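Local atomic coordinates of deferrochelatase (Vibrio cholerae, PDB entry 5DE0), a protein that binds heme b and probably acts as a dye-decolorizing (DyP-type) peroxidase. Residues K223-G226 and K227-I231; A251-T255 and L256-K260; R135-D138 and A139-M142. All coordinates share one frame; numbering follows the deposited sequence.

How the contacts relate
Along the chain contact 3 (135-142) comes first, then contact 1 (223-231), then contact 2 (251-260). Contacts 1 and 2 are neighbours, their centres 11 Å apart: the loop 223-231 runs into strand 232-239, which pairs with strand 247-253, and the loop touches the first turn of helix 257-266, where Ile-231 packs on Phe-259. Contact 3 is remote, its centre about 27 Å from that of contact 1 and 24 Å from that of contact 2, in the link that leaves the N-terminal sheet at strand 125-134. Contacts 1 and 3 both reach the heme, so distant loops share in enclosing one cofactor.

Contact 1 (K223-G226 and K227-I231); sequences KEEG and KGLKI. With HEM (protoporphyrin IX containing Fe), chain F.
Lys-223 CB sits squarely over one face of the peptide between Lys-227 and Gly-228, 3.6 Å from Lys-227 C. A second flat group, the peptide joining Gly-226 to Lys-227, has Glu-225 CB above its plane but displaced outward beyond the nitrogen, with Glu-225 CB 3.2 Å from Lys-227 N. The third is the carboxylate of Glu-224: Leu-229 CD2 lies above its plane, 3.8 Å from Glu-224 CG and 3.9 Å from Glu-224 OE1, the two side chains crossing at about a right angle. At the far end, Ile-231 CD1 touches the rim of the porphyrin, 3.9 Å from the meso carbon CHB of the heme and lifted to one side of the macrocycle plane.

The cis peptide between Glu-225 and Gly-226 helps to tighten the turn, with Glu-225 CA and Gly-226 CA only 3.0 Å apart. Lys-223 has CG between its backbone N and carbonyl carbon (chi1 57°), and the rest of its chain is extended, carrying NZ away from the turn. Leu-229 swings CG beside its backbone N (chi1 -49°), from where CD2 reaches the glutamate; it also packs on Asn-258 and Thr-261 of helix 257-266.

No hydrogen bond links 223-226 to 227-231; carbon contacts join them, and Leu-229 pairs through its backbone with Ile-222 just before. Glu-224 OE1 makes a weak hydrogen bond to His-257 NE2, and that negative charge would tend to stabilise a protonated imidazole. The chemistry therefore changes along the loop: the charged, exposed tip holds two lysines and two glutamates, whereas farther on Leu-229 and Ile-231 are buried on either side of exposed Lys-230, Ile-231 packed beside the cofactor.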
loop_
_atom_site.group_PDB
_atom_site.type_symbol
_atom_site.label_atom_id
_atom_site.label_comp_id
_atom_site.label_asym_id
_atom_site.label_seq_id
_atom_site.Cartn_x
_atom_site.Cartn_y
_atom_site.Cartn_z
ATOM N N LYS B 223 13.175 19.864 -27.568
ATOM C CA LYS B 223 13.656 21.239 -27.517
ATOM C C LYS B 223 13.166 21.982 -28.755
ATOM O O LYS B 223 13.327 21.512 -29.881
ATOM C CB LYS B 223 15.187 21.289 -27.401
ATOM C CG LYS B 223 15.948 20.565 -28.510
ATOM C CD LYS B 223 17.451 20.789 -28.372
ATOM C CE LYS B 223 18.211 20.256 -29.578
ATOM N NZ LYS B 223 19.674 20.535 -29.480
ATOM N N GLU B 224 12.565 23.147 -28.533
ATOM C CA GLU B 224 11.909 23.896 -29.601
ATOM C C GLU B 224 12.275 25.375 -29.569
ATOM O O GLU B 224 11.982 26.118 -30.504
ATOM C CB GLU B 224 10.391 23.741 -29.491
ATOM C CG GLU B 224 9.879 24.037 -28.089
ATOM C CD GLU B 224 8.384 24.270 -28.033
ATOM O OE1 GLU B 224 7.959 25.175 -27.283
ATOM O OE2 GLU B 224 7.633 23.547 -28.722
ATOM N N GLU B 225 12.915 25.795 -28.483
ATOM C CA GLU B 225 13.214 27.208 -28.248
ATOM C C GLU B 225 14.368 27.865 -29.039
ATOM O O GLU B 225 14.213 29.022 -29.437
ATOM C CB GLU B 225 13.452 27.423 -26.741
ATOM C CG GLU B 225 12.432 26.728 -25.854
ATOM C CD GLU B 225 11.830 27.643 -24.802
ATOM O OE1 GLU B 225 12.493 28.620 -24.393
ATOM O OE2 GLU B 225 10.681 27.382 -24.390
ATOM N N GLY B 226 15.500 27.197 -29.294
ATOM C CA GLY B 226 15.782 25.801 -28.993
ATOM C C GLY B 226 16.418 25.548 -27.639
ATOM O O GLY B 226 17.616 25.768 -27.439
ATOM N N LYS B 227 15.596 25.080 -26.706
ATOM C CA LYS B 227 16.028 24.772 -25.353
ATOM C C LYS B 227 15.044 23.761 -24.790
ATOM O O LYS B 227 13.831 23.890 -24.974
ATOM C CB LYS B 227 16.095 26.030 -24.481
ATOM C CG LYS B 227 17.309 26.073 -23.561
ATOM C CD LYS B 227 17.122 25.186 -22.346
ATOM C CE LYS B 227 18.365 24.352 -22.081
ATOM N NZ LYS B 227 18.529 23.260 -23.085
ATOM N N GLY B 228 15.576 22.747 -24.118
ATOM C CA GLY B 228 14.781 21.620 -23.664
ATOM C C GLY B 228 13.560 21.948 -22.824
ATOM O O GLY B 228 13.642 22.762 -21.900
ATOM N N LEU B 229 12.426 21.328 -23.152
ATOM C CA LEU B 229 11.227 21.452 -22.330
ATOM C C LEU B 229 11.384 20.574 -21.108
ATOM O O LEU B 229 11.393 19.347 -21.211
ATOM C CB LEU B 229 9.971 21.062 -23.107
ATOM C CG LEU B 229 9.785 21.680 -24.493
ATOM C CD1 LEU B 229 8.509 21.149 -25.182
ATOM C CD2 LEU B 229 9.736 23.195 -24.395
ATOM N N LYS B 230 11.537 21.207 -19.952
ATOM C CA LYS B 230 11.817 20.468 -18.732
ATOM C C LYS B 230 10.658 20.499 -17.742
ATOM O O LYS B 230 9.927 21.484 -17.649
ATOM C CB LYS B 230 13.092 21.006 -18.080
ATOM C CG LYS B 230 14.349 20.567 -18.808
ATOM C CD LYS B 230 15.593 21.248 -18.279
ATOM C CE LYS B 230 16.839 20.603 -18.858
ATOM N NZ LYS B 230 16.758 20.479 -20.341
ATOM N N ILE B 231 10.490 19.394 -17.022
ATOM C CA ILE B 231 9.472 19.276 -15.985
ATOM C C ILE B 231 10.084 18.668 -14.730
ATOM O O ILE B 231 11.135 18.031 -14.789
ATOM C CB ILE B 231 8.280 18.408 -16.439
ATOM C CG1 ILE B 231 8.737 16.974 -16.713
ATOM C CG2 ILE B 231 7.611 19.009 -17.669
ATOM C CD1 ILE B 231 7.619 16.058 -17.162
HETATM C CHA HEM F . 12.474 10.203 -18.626
HETATM C CHB HEM F . 8.363 12.744 -19.042
HETATM C CHC HEM F . 5.746 8.680 -18.486
HETATM C CHD HEM F . 9.802 6.344 -17.217
HETATM C C1A HEM F . 11.591 11.247 -18.792
HETATM C C2A HEM F . 11.937 12.637 -19.009
HETATM C C3A HEM F . 10.803 13.336 -19.120
HETATM C C4A HEM F . 9.697 12.414 -18.980
HETATM C CMA HEM F . 10.673 14.857 -19.358
HETATM C CAA HEM F . 13.372 13.202 -19.096
HETATM C CBA HEM F . 13.707 13.463 -20.564
HETATM C CGA HEM F . 15.152 13.857 -20.699
HETATM O O1A HEM F . 16.024 12.952 -20.668
HETATM O O2A HEM F . 15.425 15.076 -20.843
HETATM C C1B HEM F . 7.310 11.857 -19.014
HETATM C C2B HEM F . 5.940 12.173 -19.350
HETATM C C3B HEM F . 5.206 11.071 -19.198
HETATM C C4B HEM F . 6.086 9.993 -18.763
HETATM C CMB HEM F . 5.407 13.553 -19.795
HETATM C CAB HEM F . 3.685 11.035 -19.467
HETATM C CBB HEM F . 2.949 9.944 -19.262
HETATM C C1C HEM F . 6.608 7.691 -18.058
HETATM C C2C HEM F . 6.247 6.335 -17.682
HETATM C C3C HEM F . 7.377 5.694 -17.329
HETATM C C4C HEM F . 8.479 6.624 -17.479
HETATM C CMC HEM F . 4.799 5.791 -17.699
HETATM C CAC HEM F . 7.598 4.237 -16.848
HETATM C CBC HEM F . 6.651 3.296 -16.801
HETATM C C1D HEM F . 10.896 7.101 -17.585
HETATM C C2D HEM F . 12.254 6.617 -17.671
HETATM C C3D HEM F . 13.092 7.824 -18.110
HETATM C C4D HEM F . 12.154 8.916 -18.245
HETATM C CMD HEM F . 12.763 5.188 -17.384
HETATM C CAD HEM F . 14.613 7.857 -18.360
HETATM C CBD HEM F . 15.365 8.152 -17.067
HETATM C CGD HEM F . 15.026 9.536 -16.579
HETATM O O1D HEM F . 14.158 9.657 -15.676
HETATM O O2D HEM F . 15.623 10.520 -17.087
HETATM N NA HEM F . 10.214 11.149 -18.780
HETATM N NB HEM F . 7.364 10.520 -18.662
HETATM N NC HEM F . 7.976 7.827 -17.924
HETATM N ND HEM F . 10.881 8.449 -17.929
HETATM FE FE HEM F . 9.128 9.450 -18.403
#

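Contact 2 (A251-T255 and L256-K260); sequences AYCHT and LHNFK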
loop_
_atom_site.group_PDB
_atom_site.type_symbol
_atom_site.label_atom_id
_atom_site.label_comp_id
_atom_site.label_asym_id
_atom_site.label_seq_id
_atom_site.Cartn_x
_atom_site.Cartn_y
_atom_site.Cartn_z
ATOM N N ALA B 251 3.830 15.351 -12.428
ATOM C CA ALA B 251 4.873 16.310 -12.764
ATOM C C ALA B 251 4.432 17.741 -12.484
ATOM O O ALA B 251 3.252 18.074 -12.596
ATOM C CB ALA B 251 5.281 16.160 -14.224
ATOM N N TYR B 252 5.393 18.580 -12.118
ATOM C CA TYR B 252 5.142 19.999 -11.905
ATOM C C TYR B 252 5.932 20.809 -12.926
ATOM O O TYR B 252 7.038 20.424 -13.304
ATOM C CB TYR B 252 5.527 20.414 -10.482
ATOM C CG TYR B 252 4.654 19.820 -9.397
ATOM C CD1 TYR B 252 4.847 18.516 -8.955
ATOM C CD2 TYR B 252 3.646 20.569 -8.804
ATOM C CE1 TYR B 252 4.053 17.973 -7.962
ATOM C CE2 TYR B 252 2.850 20.033 -7.809
ATOM C CZ TYR B 252 3.057 18.736 -7.392
ATOM O OH TYR B 252 2.262 18.206 -6.401
ATOM N N CYS B 253 5.363 21.919 -13.384
ATOM C CA CYS B 253 6.052 22.774 -14.346
ATOM C C CYS B 253 5.533 24.207 -14.314
ATOM O O CYS B 253 4.362 24.449 -14.017
ATOM C CB CYS B 253 5.917 22.207 -15.758
ATOM S SG CYS B 253 6.930 23.058 -16.981
ATOM N N HIS B 254 6.413 25.154 -14.628
ATOM C CA HIS B 254 6.065 26.572 -14.611
ATOM C C HIS B 254 5.084 26.917 -15.726
ATOM O O HIS B 254 4.434 27.960 -15.694
ATOM C CB HIS B 254 7.324 27.434 -14.736
ATOM C CG HIS B 254 7.962 27.381 -16.090
ATOM N ND1 HIS B 254 8.894 26.426 -16.437
ATOM C CD2 HIS B 254 7.805 28.165 -17.183
ATOM C CE1 HIS B 254 9.281 26.624 -17.684
ATOM N NE2 HIS B 254 8.635 27.674 -18.160
ATOM N N THR B 255 4.989 26.033 -16.713
ATOM C CA THR B 255 4.051 26.206 -17.813
ATOM C C THR B 255 3.433 24.866 -18.197
ATOM O O THR B 255 4.120 23.849 -18.268
ATOM C CB THR B 255 4.727 26.842 -19.048
ATOM O OG1 THR B 255 3.821 26.819 -20.157
ATOM C CG2 THR B 255 5.996 26.089 -19.423
ATOM N N LEU B 256 2.127 24.873 -18.434
ATOM C CA LEU B 256 1.405 23.658 -18.792
ATOM C C LEU B 256 1.744 23.229 -20.217
ATOM O O LEU B 256 1.471 22.098 -20.622
ATOM C CB LEU B 256 -0.103 23.877 -18.635
ATOM C CG LEU B 256 -1.042 22.677 -18.786
ATOM C CD1 LEU B 256 -2.094 22.696 -17.688
ATOM C CD2 LEU B 256 -1.702 22.675 -20.159
ATOM N N HIS B 257 2.351 24.143 -20.966
ATOM C CA HIS B 257 2.713 23.906 -22.359
ATOM C C HIS B 257 3.618 22.688 -22.529
ATOM O O HIS B 257 3.485 21.940 -23.498
ATOM C CB HIS B 257 3.395 25.148 -22.938
ATOM C CG HIS B 257 3.768 25.018 -24.380
ATOM N ND1 HIS B 257 2.831 24.929 -25.387
ATOM C CD2 HIS B 257 4.977 24.965 -24.986
ATOM C CE1 HIS B 257 3.446 24.825 -26.551
ATOM N NE2 HIS B 257 4.750 24.843 -26.336
ATOM N N ASN B 258 4.533 22.493 -21.583
ATOM C CA ASN B 258 5.456 21.365 -21.625
ATOM C C ASN B 258 4.742 20.024 -21.516
ATOM O O ASN B 258 5.084 19.077 -22.220
ATOM C CB ASN B 258 6.499 21.492 -20.515
ATOM C CG ASN B 258 7.462 22.636 -20.755
ATOM O OD1 ASN B 258 7.281 23.431 -21.679
ATOM N ND2 ASN B 258 8.490 22.730 -19.922
ATOM N N PHE B 259 3.750 19.952 -20.630
ATOM C CA PHE B 259 2.939 18.746 -20.477
ATOM C C PHE B 259 2.254 18.394 -21.793
ATOM O O PHE B 259 2.328 17.260 -22.270
ATOM C CB PHE B 259 1.879 18.929 -19.384
ATOM C CG PHE B 259 2.443 19.177 -18.015
ATOM C CD1 PHE B 259 3.719 18.757 -17.684
ATOM C CD2 PHE B 259 1.686 19.831 -17.055
ATOM C CE1 PHE B 259 4.231 18.986 -16.420
ATOM C CE2 PHE B 259 2.191 20.062 -15.792
ATOM C CZ PHE B 259 3.464 19.640 -15.474
ATOM N N LYS B 260 1.589 19.392 -22.367
ATOM C CA LYS B 260 0.808 19.230 -23.586
ATOM C C LYS B 260 1.674 18.793 -24.764
ATOM O O LYS B 260 1.255 17.973 -25.579
ATOM C CB LYS B 260 0.084 20.539 -23.908
ATOM C CG LYS B 260 -0.693 20.541 -25.214
ATOM C CD LYS B 260 -1.480 21.834 -25.365
ATOM C CE LYS B 260 -2.042 21.993 -26.768
ATOM N NZ LYS B 260 -0.959 22.145 -27.779
#
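An ST turn links strand 247-253 to helix 257-266: His-257 N donates to Thr-255 OG1 over 3.2 Å, at an N-H...O angle of 156°. The threonine hydroxyl oxygen stands opposite the backbone N (chi1 172°), which sets it facing His-257 N, and Glu-77 OE1 is its second hydrogen-bond partner. Thr-255 CG2 meets Asn-258 OD1 at 3.7 Å, the two side chains crossing roughly at right angles. Asn-258 ND2 reaches past Cys-253 SG to Lys-230 O, its hydrogen-bond acceptor. Cys-253 SG accepts a long but nearly straight hydrogen bond from Thr-255 N, 3.6 Å away, which spans the bend where the strand ends.

Beneath the turn, the Phe-259 ring drives its far end against the strand. Phe-259 CZ is 3.6 Å from Cys-253 CB, and Phe-259 CE1 is 3.7 Å from Ala-251 CB. Cys-253 SG makes an oblique sulfur-aromatic contact, 5.4 Å from the Phe-259 ring centroid.

Such a capped strand-to-helix junction is the first connection of the second beta-alpha-beta unit (strand 247-253, helix 257-266, strand 281-291) in the ferredoxin-like C-terminal half of a DyP-type peroxidase.

Contact 3 (R135-D138 and A139-M142); sequences RYLD and ARDM. With HEM (protoporphyrin IX containing Fe), chain F.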
loop_
_atom_site.group_PDB
_atom_site.type_symbol
_atom_site.label_atom_id
_atom_site.label_comp_id
_atom_site.label_asym_id
_atom_site.label_seq_id
_atom_site.Cartn_x
_atom_site.Cartn_y
_atom_site.Cartn_z
ATOM N N ARG B 135 9.145 4.170 -3.303
ATOM C CA ARG B 135 10.416 4.019 -3.996
ATOM C C ARG B 135 10.710 2.534 -4.165
ATOM O O ARG B 135 10.608 1.760 -3.211
ATOM C CB ARG B 135 11.542 4.714 -3.229
ATOM C CG ARG B 135 12.880 4.715 -3.945
ATOM C CD ARG B 135 13.929 5.441 -3.123
ATOM N NE ARG B 135 13.573 6.841 -2.904
ATOM C CZ ARG B 135 14.146 7.624 -1.995
ATOM N NH1 ARG B 135 15.099 7.143 -1.210
ATOM N NH2 ARG B 135 13.761 8.886 -1.868
ATOM N N TYR B 136 11.053 2.140 -5.385
ATOM C CA TYR B 136 11.241 0.731 -5.711
ATOM C C TYR B 136 12.702 0.439 -6.036
ATOM O O TYR B 136 13.212 0.866 -7.074
ATOM C CB TYR B 136 10.335 0.342 -6.881
ATOM C CG TYR B 136 10.348 -1.128 -7.234
ATOM C CD1 TYR B 136 9.727 -2.063 -6.416
ATOM C CD2 TYR B 136 10.960 -1.578 -8.398
ATOM C CE1 TYR B 136 9.726 -3.409 -6.738
ATOM C CE2 TYR B 136 10.963 -2.920 -8.730
ATOM C CZ TYR B 136 10.346 -3.831 -7.897
ATOM O OH TYR B 136 10.346 -5.168 -8.221
ATOM N N LEU B 137 13.360 -0.292 -5.138
ATOM C CA LEU B 137 14.792 -0.572 -5.232
ATOM C C LEU B 137 15.582 0.732 -5.295
ATOM O O LEU B 137 15.273 1.681 -4.577
ATOM C CB LEU B 137 15.099 -1.454 -6.446
ATOM C CG LEU B 137 14.334 -2.780 -6.486
ATOM C CD1 LEU B 137 14.744 -3.611 -7.692
ATOM C CD2 LEU B 137 14.545 -3.557 -5.194
ATOM N N ASP B 138 16.600 0.782 -6.148
ATOM C CA ASP B 138 17.385 2.001 -6.302
ATOM C C ASP B 138 16.701 2.967 -7.266
ATOM O O ASP B 138 17.164 3.170 -8.389
ATOM C CB ASP B 138 18.807 1.684 -6.779
ATOM C CG ASP B 138 18.838 0.692 -7.927
ATOM O OD1 ASP B 138 18.112 -0.322 -7.859
ATOM O OD2 ASP B 138 19.595 0.926 -8.894
ATOM N N ALA B 139 15.597 3.552 -6.807
ATOM C CA ALA B 139 14.824 4.524 -7.582
ATOM C C ALA B 139 14.464 3.995 -8.965
ATOM O O ALA B 139 14.617 4.694 -9.964
ATOM C CB ALA B 139 15.589 5.839 -7.702
ATOM N N ARG B 140 13.985 2.758 -9.017
ATOM C CA ARG B 140 13.640 2.137 -10.287
ATOM C C ARG B 140 12.133 2.039 -10.478
ATOM O O ARG B 140 11.378 1.894 -9.519
ATOM C CB ARG B 140 14.259 0.740 -10.391
ATOM C CG ARG B 140 15.724 0.670 -9.992
ATOM C CD ARG B 140 16.358 -0.634 -10.452
ATOM N NE ARG B 140 16.847 -0.551 -11.825
ATOM C CZ ARG B 140 18.103 -0.268 -12.157
ATOM N NH1 ARG B 140 19.008 -0.043 -11.215
ATOM N NH2 ARG B 140 18.457 -0.213 -13.434
ATOM N N ASP B 141 11.704 2.136 -11.730
ATOM C CA ASP B 141 10.340 1.796 -12.099
ATOM C C ASP B 141 10.247 0.274 -12.105
ATOM O O ASP B 141 11.272 -0.407 -12.160
ATOM C CB ASP B 141 9.981 2.392 -13.465
ATOM C CG ASP B 141 8.545 2.123 -13.867
ATOM O OD1 ASP B 141 7.650 2.859 -13.408
ATOM O OD2 ASP B 141 8.308 1.179 -14.648
ATOM N N MET B 142 9.034 -0.264 -12.046
ATOM C CA MET B 142 8.846 -1.714 -12.053
ATOM C C MET B 142 9.230 -2.325 -13.397
ATOM O O MET B 142 9.210 -3.542 -13.572
ATOM C CB MET B 142 7.401 -2.064 -11.710
ATOM C CG MET B 142 7.035 -1.749 -10.273
ATOM S SD MET B 142 5.285 -1.972 -9.937
ATOM C CE MET B 142 5.254 -1.679 -8.169
HETATM C CHA HEM F . 12.474 10.203 -18.626
HETATM C CHB HEM F . 8.363 12.744 -19.042
HETATM C CHC HEM F . 5.746 8.680 -18.486
HETATM C CHD HEM F . 9.802 6.344 -17.217
HETATM C C1A HEM F . 11.591 11.247 -18.792
HETATM C C2A HEM F . 11.937 12.637 -19.009
HETATM C C3A HEM F . 10.803 13.336 -19.120
HETATM C C4A HEM F . 9.697 12.414 -18.980
HETATM C CMA HEM F . 10.673 14.857 -19.358
HETATM C CAA HEM F . 13.372 13.202 -19.096
HETATM C CBA HEM F . 13.707 13.463 -20.564
HETATM C CGA HEM F . 15.152 13.857 -20.699
HETATM O O1A HEM F . 16.024 12.952 -20.668
HETATM O O2A HEM F . 15.425 15.076 -20.843
HETATM C C1B HEM F . 7.310 11.857 -19.014
HETATM C C2B HEM F . 5.940 12.173 -19.350
HETATM C C3B HEM F . 5.206 11.071 -19.198
HETATM C C4B HEM F . 6.086 9.993 -18.763
HETATM C CMB HEM F . 5.407 13.553 -19.795
HETATM C CAB HEM F . 3.685 11.035 -19.467
HETATM C CBB HEM F . 2.949 9.944 -19.262
HETATM C C1C HEM F . 6.608 7.691 -18.058
HETATM C C2C HEM F . 6.247 6.335 -17.682
HETATM C C3C HEM F . 7.377 5.694 -17.329
HETATM C C4C HEM F . 8.479 6.624 -17.479
HETATM C CMC HEM F . 4.799 5.791 -17.699
HETATM C CAC HEM F . 7.598 4.237 -16.848
HETATM C CBC HEM F . 6.651 3.296 -16.801
HETATM C C1D HEM F . 10.896 7.101 -17.585
HETATM C C2D HEM F . 12.254 6.617 -17.671
HETATM C C3D HEM F . 13.092 7.824 -18.110
HETATM C C4D HEM F . 12.154 8.916 -18.245
HETATM C CMD HEM F . 12.763 5.188 -17.384
HETATM C CAD HEM F . 14.613 7.857 -18.360
HETATM C CBD HEM F . 15.365 8.152 -17.067
HETATM C CGD HEM F . 15.026 9.536 -16.579
HETATM O O1D HEM F . 14.158 9.657 -15.676
HETATM O O2D HEM F . 15.623 10.520 -17.087
HETATM N NA HEM F . 10.214 11.149 -18.780
HETATM N NB HEM F . 7.364 10.520 -18.662
HETATM N NC HEM F . 7.976 7.827 -17.924
HETATM N ND HEM F . 10.881 8.449 -17.929
HETATM FE FE HEM F . 9.128 9.450 -18.403
HETATM O O HOH W 1 11.394 4.113 -7.533
#
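Arg-140 runs alongside Asp-138, pointing the same way, and most of its side-chain atoms meet a neighbour. CB packs near the carbonyl of Tyr-136, the same oxygen that accepts from the backbone: Arg-140 N donates to Tyr-136 O over 2.8 Å, closing an alpha turn. Arg-140 CG lies 3.3 Å from Asp-138 O and brushes Leu-137 CB. Arg-140 CD comes to 3.1 Å from Asp-138 OD1. There the chain bends (chi3 86°), NE gives its hydrogen to Gly-144 O, and NH1 turns to the carboxylate. Arg-140 NH1 and Asp-138 OD2, 2.6 Å apart, form a salt bridge whose hydrogen bond is weak because the N-H...O angle is only 123°. OD2 approaches the guanidinium edge, yet the two planes are 49° apart.

Asp-138 is also the centre of an inverse gamma turn, in which Ala-139 N makes a weak bond to Leu-137 O. A water bridges the turn, accepting from Tyr-136 N and donating to Arg-140 O.

The Tyr-136 ring has Met-142 CG over its centre, 4.3 Å above the plane, and Leu-137 CG on the opposite face; Arg-140 O lies at its edge. Asp-141 OD2, which accepts from Thr-143 N and His-181 NE2, is 3.4 Å from the heme vinyl carbon CBC.

The turn thus follows strand 125-134, rests Tyr-136 and Met-142 on Pro-237 of strand 232-239, and meets helix 108-117 of the second subunit, where Asp-108 of that subunit accepts from Leu-137 N and Phe-111 of the second subunit packs on Met-142.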